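PDB 4FS7: uncharacterized protein from Bacteroides ovatus, which is of unknown function but, as an extracellular leucine-rich repeat protein of the BspA type, probably serves to bind other proteins. Local coordinates for residues Pro147-Ile153 with Leu169-Met173; Ser104-Ile108 with Met127-Ile131; Lys191-Asn195 with Met213-Leu219. All blocks are in the same frame, centred on the assembly; numbering follows the deposited sequence. Where two conformers were deposited one is given.

Contact 1 of 3, residues Pro147-Ile153 with Leu169-Met173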
# COMPACT_ATOMS: atom_id res chain seq x y z
N PRO A 147 19.42 7.74 2.38
CA PRO A 147 20.74 7.35 2.84
C PRO A 147 20.76 5.98 3.56
O PRO A 147 19.77 5.60 4.23
CB PRO A 147 21.12 8.51 3.79
CG PRO A 147 20.44 9.67 3.26
CD PRO A 147 19.12 9.12 2.80
N GLU A 148 21.87 5.27 3.44
CA GLU A 148 22.01 3.90 3.92
C GLU A 148 21.76 3.75 5.40
O GLU A 148 21.37 2.70 5.87
CB GLU A 148 23.39 3.31 3.54
CG GLU A 148 24.60 3.81 4.35
CD GLU A 148 25.94 3.27 3.85
OE1 GLU A 148 26.14 2.02 3.81
OE2 GLU A 148 26.78 4.12 3.48
N GLY A 149 22.06 4.80 6.16
CA GLY A 149 21.90 4.77 7.59
C GLY A 149 20.55 5.08 8.15
O GLY A 149 20.40 5.09 9.36
N VAL A 150 19.58 5.38 7.28
CA VAL A 150 18.23 5.62 7.76
C VAL A 150 17.65 4.30 8.25
O VAL A 150 17.58 3.34 7.46
CB VAL A 150 17.36 6.27 6.68
CG1 VAL A 150 15.88 6.22 7.10
CG2 VAL A 150 17.84 7.67 6.42
N THR A 151 17.27 4.23 9.52
CA THR A 151 16.78 3.01 10.14
C THR A 151 15.27 2.95 10.30
O THR A 151 14.72 1.88 10.57
CB THR A 151 17.43 2.78 11.51
OG1 THR A 151 17.11 3.87 12.37
CG2 THR A 151 18.96 2.64 11.39
N VAL A 152 14.60 4.08 10.17
CA VAL A 152 13.13 4.18 10.28
C VAL A 152 12.59 5.13 9.25
O VAL A 152 13.11 6.25 9.14
CB VAL A 152 12.63 4.75 11.61
CG1 VAL A 152 11.14 4.41 11.70
CG2 VAL A 152 13.39 4.23 12.80
N ILE A 153 11.53 4.72 8.56
CA ILE A 153 10.75 5.59 7.72
C ILE A 153 9.32 5.42 8.13
O ILE A 153 8.77 4.31 8.04
CB ILE A 153 10.94 5.33 6.21
CG1 ILE A 153 12.41 5.42 5.80
CG2 ILE A 153 10.11 6.32 5.40
CD1 ILE A 153 12.65 4.96 4.35
N LEU A 169 15.50 2.83 -1.35
CA LEU A 169 15.33 2.56 0.07
C LEU A 169 16.64 2.06 0.66
O LEU A 169 17.45 1.50 -0.06
CB LEU A 169 14.23 1.52 0.30
CG LEU A 169 12.81 1.98 0.04
CD1 LEU A 169 11.86 0.80 -0.07
CD2 LEU A 169 12.35 2.95 1.14
N PRO A 170 16.87 2.22 1.97
CA PRO A 170 18.07 1.66 2.57
C PRO A 170 18.03 0.14 2.44
O PRO A 170 17.03 -0.51 2.78
CB PRO A 170 17.96 2.10 4.04
CG PRO A 170 17.03 3.25 4.04
CD PRO A 170 16.04 2.93 2.96
N ASP A 171 19.14 -0.42 1.98
CA ASP A 171 19.18 -1.84 1.76
C ASP A 171 19.07 -2.69 3.01
O ASP A 171 18.70 -3.87 2.92
CB ASP A 171 20.42 -2.22 0.98
CG ASP A 171 20.31 -3.57 0.32
OD1 ASP A 171 19.28 -3.90 -0.37
OD2 ASP A 171 21.26 -4.33 0.53
N SER A 172 19.34 -2.14 4.18
CA SER A 172 19.21 -2.86 5.42
C SER A 172 17.81 -2.90 5.99
O SER A 172 17.56 -3.58 7.00
CB SER A 172 20.12 -2.22 6.50
OG SER A 172 19.69 -0.87 6.78
N MSE A 173 16.89 -2.15 5.40
CA MSE A 173 15.54 -2.01 5.96
C MSE A 173 14.79 -3.35 5.88
O MSE A 173 14.82 -4.02 4.85
CB MSE A 173 14.78 -0.90 5.24
CG MSE A 173 13.42 -0.60 5.85
SE MSE A 173 12.82 1.17 5.46
CE MSE A 173 14.12 2.15 6.54
O HOH W 1 21.13 0.28 4.50
O HOH W 2 21.53 1.08 8.11
O HOH W 3 17.33 0.58 7.38

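Contact 2 of 3, residues Ser104-Ile108 with Met127-Ile131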
# COMPACT_ATOMS: atom_id res chain seq x y z
N SER A 104 24.24 18.28 9.11
CA SER A 104 24.14 17.92 10.52
C SER A 104 22.74 17.46 10.96
O SER A 104 22.56 17.00 12.09
CB SER A 104 24.56 19.12 11.41
OG SER A 104 25.92 19.44 11.19
N VAL A 105 21.73 17.62 10.08
CA VAL A 105 20.36 17.22 10.44
C VAL A 105 20.25 15.68 10.40
O VAL A 105 20.56 15.07 9.37
CB VAL A 105 19.33 17.88 9.53
CG1 VAL A 105 17.93 17.29 9.75
CG2 VAL A 105 19.34 19.38 9.78
N LYS A 106 19.83 15.08 11.53
CA LYS A 106 19.78 13.63 11.67
C LYS A 106 18.38 13.04 11.52
O LYS A 106 18.24 11.81 11.29
CB LYS A 106 20.35 13.22 13.04
CG LYS A 106 21.84 13.60 13.21
CD LYS A 106 22.34 13.62 14.66
CE LYS A 106 23.83 14.08 14.74
NZ LYS A 106 24.15 15.40 14.01
N MSE A 107 17.36 13.87 11.64
CA MSE A 107 15.98 13.40 11.59
C MSE A 107 15.12 14.40 10.81
O MSE A 107 15.24 15.63 10.99
CB MSE A 107 15.40 13.26 12.98
CG MSE A 107 16.25 12.45 13.96
SE MSE A 107 15.50 12.36 15.74
CE MSE A 107 13.97 13.52 15.37
N ILE A 108 14.24 13.87 9.98
CA ILE A 108 13.17 14.65 9.43
C ILE A 108 11.92 14.20 10.16
O ILE A 108 11.53 13.04 10.11
CB ILE A 108 13.00 14.44 7.92
CG1 ILE A 108 14.29 14.77 7.17
CG2 ILE A 108 11.85 15.29 7.35
CD1 ILE A 108 14.76 16.15 7.36
N MSE A 127 24.19 11.47 6.55
CA MSE A 127 24.20 10.90 7.90
C MSE A 127 22.80 10.88 8.53
O MSE A 127 22.64 10.68 9.71
CB MSE A 127 25.22 11.61 8.78
CG MSE A 127 26.68 11.56 8.23
SE MSE A 127 27.36 9.83 7.71
CE MSE A 127 26.91 9.26 9.42
N LEU A 128 21.75 11.06 7.73
CA LEU A 128 20.36 10.98 8.23
C LEU A 128 20.04 9.62 8.83
O LEU A 128 20.46 8.59 8.29
CB LEU A 128 19.37 11.24 7.09
CG LEU A 128 17.93 11.62 7.49
CD1 LEU A 128 17.89 13.07 8.02
CD2 LEU A 128 16.98 11.45 6.29
N LYS A 129 19.27 9.62 9.90
CA LYS A 129 18.94 8.41 10.65
C LYS A 129 17.45 8.06 10.64
O LYS A 129 17.12 6.90 10.73
CB LYS A 129 19.45 8.52 12.07
CG LYS A 129 20.97 8.60 12.17
CD LYS A 129 21.70 7.44 11.47
CE LYS A 129 21.55 6.04 12.17
NZ LYS A 129 22.24 4.88 11.40
N SER A 130 16.57 9.03 10.50
CA SER A 130 15.14 8.72 10.51
C SER A 130 14.31 9.72 9.76
O SER A 130 14.66 10.90 9.63
CB SER A 130 14.62 8.61 11.95
OG SER A 130 14.63 9.88 12.59
N ILE A 131 13.21 9.21 9.22
CA ILE A 131 12.21 9.99 8.50
C ILE A 131 10.87 9.71 9.16
O ILE A 131 10.49 8.55 9.30
CB ILE A 131 12.17 9.62 7.01
CG1 ILE A 131 13.49 9.98 6.34
CG2 ILE A 131 10.97 10.27 6.29
CD1 ILE A 131 13.66 9.43 4.90
O HOH W 4 12.25 11.26 12.33

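Contact 3 of 3, residues Lys191-Asn195 with Met213-Leu219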
# COMPACT_ATOMS: atom_id res chain seq x y z
N LYS A 191 12.92 -1.34 -6.31
CA LYS A 191 13.84 -2.36 -5.82
C LYS A 191 13.71 -2.46 -4.32
O LYS A 191 14.03 -1.54 -3.60
CB LYS A 191 15.27 -2.03 -6.24
CG LYS A 191 16.28 -3.07 -5.79
CD LYS A 191 17.68 -2.83 -6.36
CE LYS A 191 18.68 -3.92 -5.89
NZ LYS A 191 18.13 -5.32 -6.09
N LEU A 192 13.23 -3.59 -3.83
CA LEU A 192 13.01 -3.77 -2.43
C LEU A 192 14.33 -4.04 -1.73
O LEU A 192 15.22 -4.67 -2.30
CB LEU A 192 12.01 -4.90 -2.20
CG LEU A 192 10.58 -4.62 -2.69
CD1 LEU A 192 9.72 -5.87 -2.49
CD2 LEU A 192 9.94 -3.43 -1.94
N PRO A 193 14.47 -3.62 -0.45
CA PRO A 193 15.66 -3.98 0.32
C PRO A 193 15.88 -5.48 0.26
O PRO A 193 14.93 -6.25 0.35
CB PRO A 193 15.29 -3.49 1.73
CG PRO A 193 14.42 -2.33 1.49
CD PRO A 193 13.59 -2.73 0.30
N ARG A 194 17.13 -5.89 0.14
CA ARG A 194 17.47 -7.28 -0.19
C ARG A 194 17.10 -8.30 0.88
O ARG A 194 16.97 -9.48 0.57
CB ARG A 194 18.96 -7.39 -0.58
CG ARG A 194 19.32 -6.67 -1.90
CD ARG A 194 20.84 -6.56 -2.12
NE ARG A 194 21.20 -5.89 -3.38
CZ ARG A 194 21.72 -4.67 -3.47
NH1 ARG A 194 21.92 -3.97 -2.37
NH2 ARG A 194 22.03 -4.15 -4.65
N ASN A 195 16.94 -7.85 2.11
CA ASN A 195 16.55 -8.69 3.24
C ASN A 195 15.20 -8.25 3.84
O ASN A 195 14.93 -8.49 5.00
CB ASN A 195 17.62 -8.67 4.32
CG ASN A 195 17.63 -9.92 5.17
OD1 ASN A 195 17.79 -9.83 6.38
ND2 ASN A 195 17.47 -11.09 4.55
N MSE A 213 8.44 -5.30 -9.42
CA MSE A 213 8.80 -5.47 -8.01
C MSE A 213 9.02 -6.93 -7.74
O MSE A 213 8.09 -7.74 -7.78
CB MSE A 213 7.74 -4.89 -7.09
CG MSE A 213 8.25 -4.70 -5.66
SE MSE A 213 6.88 -3.99 -4.45
CE MSE A 213 5.52 -5.29 -4.89
N GLU A 214 10.26 -7.30 -7.53
CA GLU A 214 10.62 -8.68 -7.23
C GLU A 214 10.62 -8.86 -5.74
O GLU A 214 11.08 -7.99 -5.01
CB GLU A 214 11.97 -8.98 -7.82
CG GLU A 214 11.88 -9.05 -9.33
CD GLU A 214 10.96 -10.18 -9.81
OE1 GLU A 214 11.22 -11.34 -9.42
OE2 GLU A 214 9.97 -9.91 -10.53
N PHE A 215 10.11 -9.97 -5.26
CA PHE A 215 10.09 -10.28 -3.85
C PHE A 215 11.39 -10.93 -3.41
O PHE A 215 11.76 -11.97 -3.94
CB PHE A 215 8.98 -11.26 -3.54
CG PHE A 215 7.59 -10.79 -3.89
CD1 PHE A 215 7.15 -9.52 -3.61
CD2 PHE A 215 6.70 -11.70 -4.47
CE1 PHE A 215 5.84 -9.13 -3.92
CE2 PHE A 215 5.40 -11.33 -4.74
CZ PHE A 215 4.96 -10.06 -4.48
N PRO A 216 12.07 -10.36 -2.42
CA PRO A 216 13.22 -11.04 -1.86
C PRO A 216 12.81 -12.36 -1.22
O PRO A 216 11.69 -12.48 -0.74
CB PRO A 216 13.71 -10.04 -0.79
CG PRO A 216 13.14 -8.75 -1.14
CD PRO A 216 11.87 -9.03 -1.82
N ASN A 217 13.72 -13.32 -1.14
CA ASN A 217 13.45 -14.59 -0.49
C ASN A 217 13.08 -14.46 0.97
O ASN A 217 12.35 -15.30 1.52
CB ASN A 217 14.62 -15.57 -0.70
CG ASN A 217 14.74 -15.98 -2.16
OD1 ASN A 217 13.77 -15.87 -2.94
ND2 ASN A 217 15.92 -16.49 -2.54
N SER A 218 13.55 -13.38 1.60
CA SER A 218 13.29 -13.10 3.01
C SER A 218 11.86 -12.56 3.32
O SER A 218 11.46 -12.55 4.46
CB SER A 218 14.31 -12.08 3.55
OG SER A 218 14.34 -10.95 2.66
N LEU A 219 11.17 -12.07 2.30
CA LEU A 219 9.90 -11.41 2.49
C LEU A 219 8.80 -12.42 2.73
O LEU A 219 8.53 -13.27 1.89
CB LEU A 219 9.60 -10.55 1.26
CG LEU A 219 8.25 -9.85 1.22
CD1 LEU A 219 8.06 -8.85 2.33
CD2 LEU A 219 8.09 -9.18 -0.13
O HOH W 5 12.90 -6.01 -5.41
O HOH W 6 16.31 -12.27 0.79

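Contact 1 of 3, residues Pro147-Ile153 with Leu169-Met173
Ile153 reaches across to three residues of Leu169-Met173, its CG1 and CD1 doing the touching. From CB, which points toward the other segment, CG1 leaves anti to the carbonyl carbon (chi1 -56°) and meets the methyl CE of selenomethionine Met173 at 3.8 Å. The terminal CD1 then lies 3.8 Å from Leu169 CD2 and 4.0 Å from the selenium SE of Met173, with the Pro170 ring a little farther off. Met173 crosses Ile153 at about a right angle, and the bend at chi3 (-69°) carries its CE to the isoleucine. The two segments are equivalent pieces of successive coils in a leucine-rich repeat solenoid: Pro147-Val150 and Pro170-Met173 are both type I turns, stacked one on the next. The Pro170 ring packs on the preceding turn, its CG 3.5 Å from Val150 O and 3.6 Å from Pro147 O. No direct hydrogen bond joins the segments; water does so on the outer side. Glu148 O takes hydrogen bonds from two waters, of which one also accepts from Ser172 N and the other pairs with Ser172 OG, while a third water links Val150 O to that same hydroxyl.

Contact 2 of 3, residues Ser104-Ile108 with Met127-Ile131
The peptide group joining Lys106 to Met107 carries on one face the CD1 methyl of Leu128, 3.5 Å from Lys106 O, while the side chain of selenomethionine Met107 rises on the other face. Leu128 gets there because its CG stands anti to the backbone N (chi1 -162°), which swings the branch toward the neighbouring coil. At the oxygen end of this peptide, Lys129 N donates to Lys106 O at 2.8 Å, nearly straight at 162° but tilted out of the carbonyl plane; Ser130 N adds a weak bond to the same oxygen at 3.3 Å. One residue on, Ile108 N donates to Ser130 O at 3.0 Å. These bonds bring strands 107-108 and 130-131 together in parallel, Met107 beside Ser130 and Ile108 beside Ile131, as successive coils of a leucine-rich repeat solenoid. On the buried face Ile108 CG1 meets Leu128 CD1 at 4.1 Å, the two side chains crossing at about a right angle. The face with Met107 and Ser130 is more open: Met107 CG lies 3.3 Å from Ser130 OG, and a water bridges that hydroxyl to Ile108 O. Neither lysine turns its ammonium group into the contact. Lys106 NZ bonds back to Ser104 O, and Lys129 NZ extends to Gly149 O of the following coil. The chemistry is therefore divided: parallel register rests on main-chain bonds, with Lys106 O held by one firm N-H and one weak one, branched hydrocarbon fills the inner face, and the outer face relies on a hydroxyl and water. Both lysine charges lie off the pair, each probably eased by the carbonyl oxygen it bonds.

Contact 3 of 3, residues Lys191-Asn195 with Met213-Leu219
Leu192 lays its isobutyl end obliquely over selenomethionine Met213, CD1 coming 3.7 Å from Met213 CG while CD2 faces the selenium SE of Met213 at 4.0 Å. CG lies anti to the carbonyl carbon (chi1 -67°), and from there CD1 gathers further neighbours: Glu214 O at 3.6 Å, Pro216 CD at 3.9 Å and, more loosely, Leu219 CD2. Cutting Leu192 back to an alanine is likely to strip Met213 of its CG, CD1 and CD2 partners and leave Pro216 CD with CB alone, opening a gap between the coils. The backbone beside this leucine is tied by water instead of directly: one molecule accepts from Leu192 N and donates to Glu214 O, at 2.7 Å from the latter. Pro216, directed toward Lys191-Asn195, sets its ring against main-chain oxygens, with CG 3.4 Å from Pro193 O and CB 3.6 Å from Arg194 O. It opens a type I turn that ends at Leu219, closed by a bond from Leu219 N to Pro216 O. In that turn Ser218 OG receives a hydrogen bond from a second water, which also donates to Arg194 O at 2.9 Å; the same hydroxyl is hydrogen-bonded to Leu196 O, just beyond the segment. Phe215 turns away from this contact and meets Phe241 edge-to-face in the next coil. There are no helices around; the two segments are equivalent loop pieces of successive coils in the BspA-type leucine-rich repeat solenoid, leading into strands 198-199 and 221-222, which lie side by side in a parallel sheet.

The three contacts follow one another along a single solenoid, in the order contact 2, contact 1, contact 3. Contacts 2 and 1 have centres 11 Å apart and share a sheet: strand 130-131 neighbours 152-153, and just before them Lys129 NZ reaches Gly149 O at 2.8 Å and Lys129 O lies 2.9 Å from Thr151 N. Contact 1 passes to contact 3, 14 Å away between centres, through a salt bridge of 3.0 Å from Asp171 OD2 to Arg194 NH1 and through Pro193 packed on Pro170-Met173. Contacts 2 and 3 do not touch, their nearest atoms being about 12 Å apart. A 1,2-ethanediol, probably from crystallisation, lies about 5 Å from the Glu214 side chain.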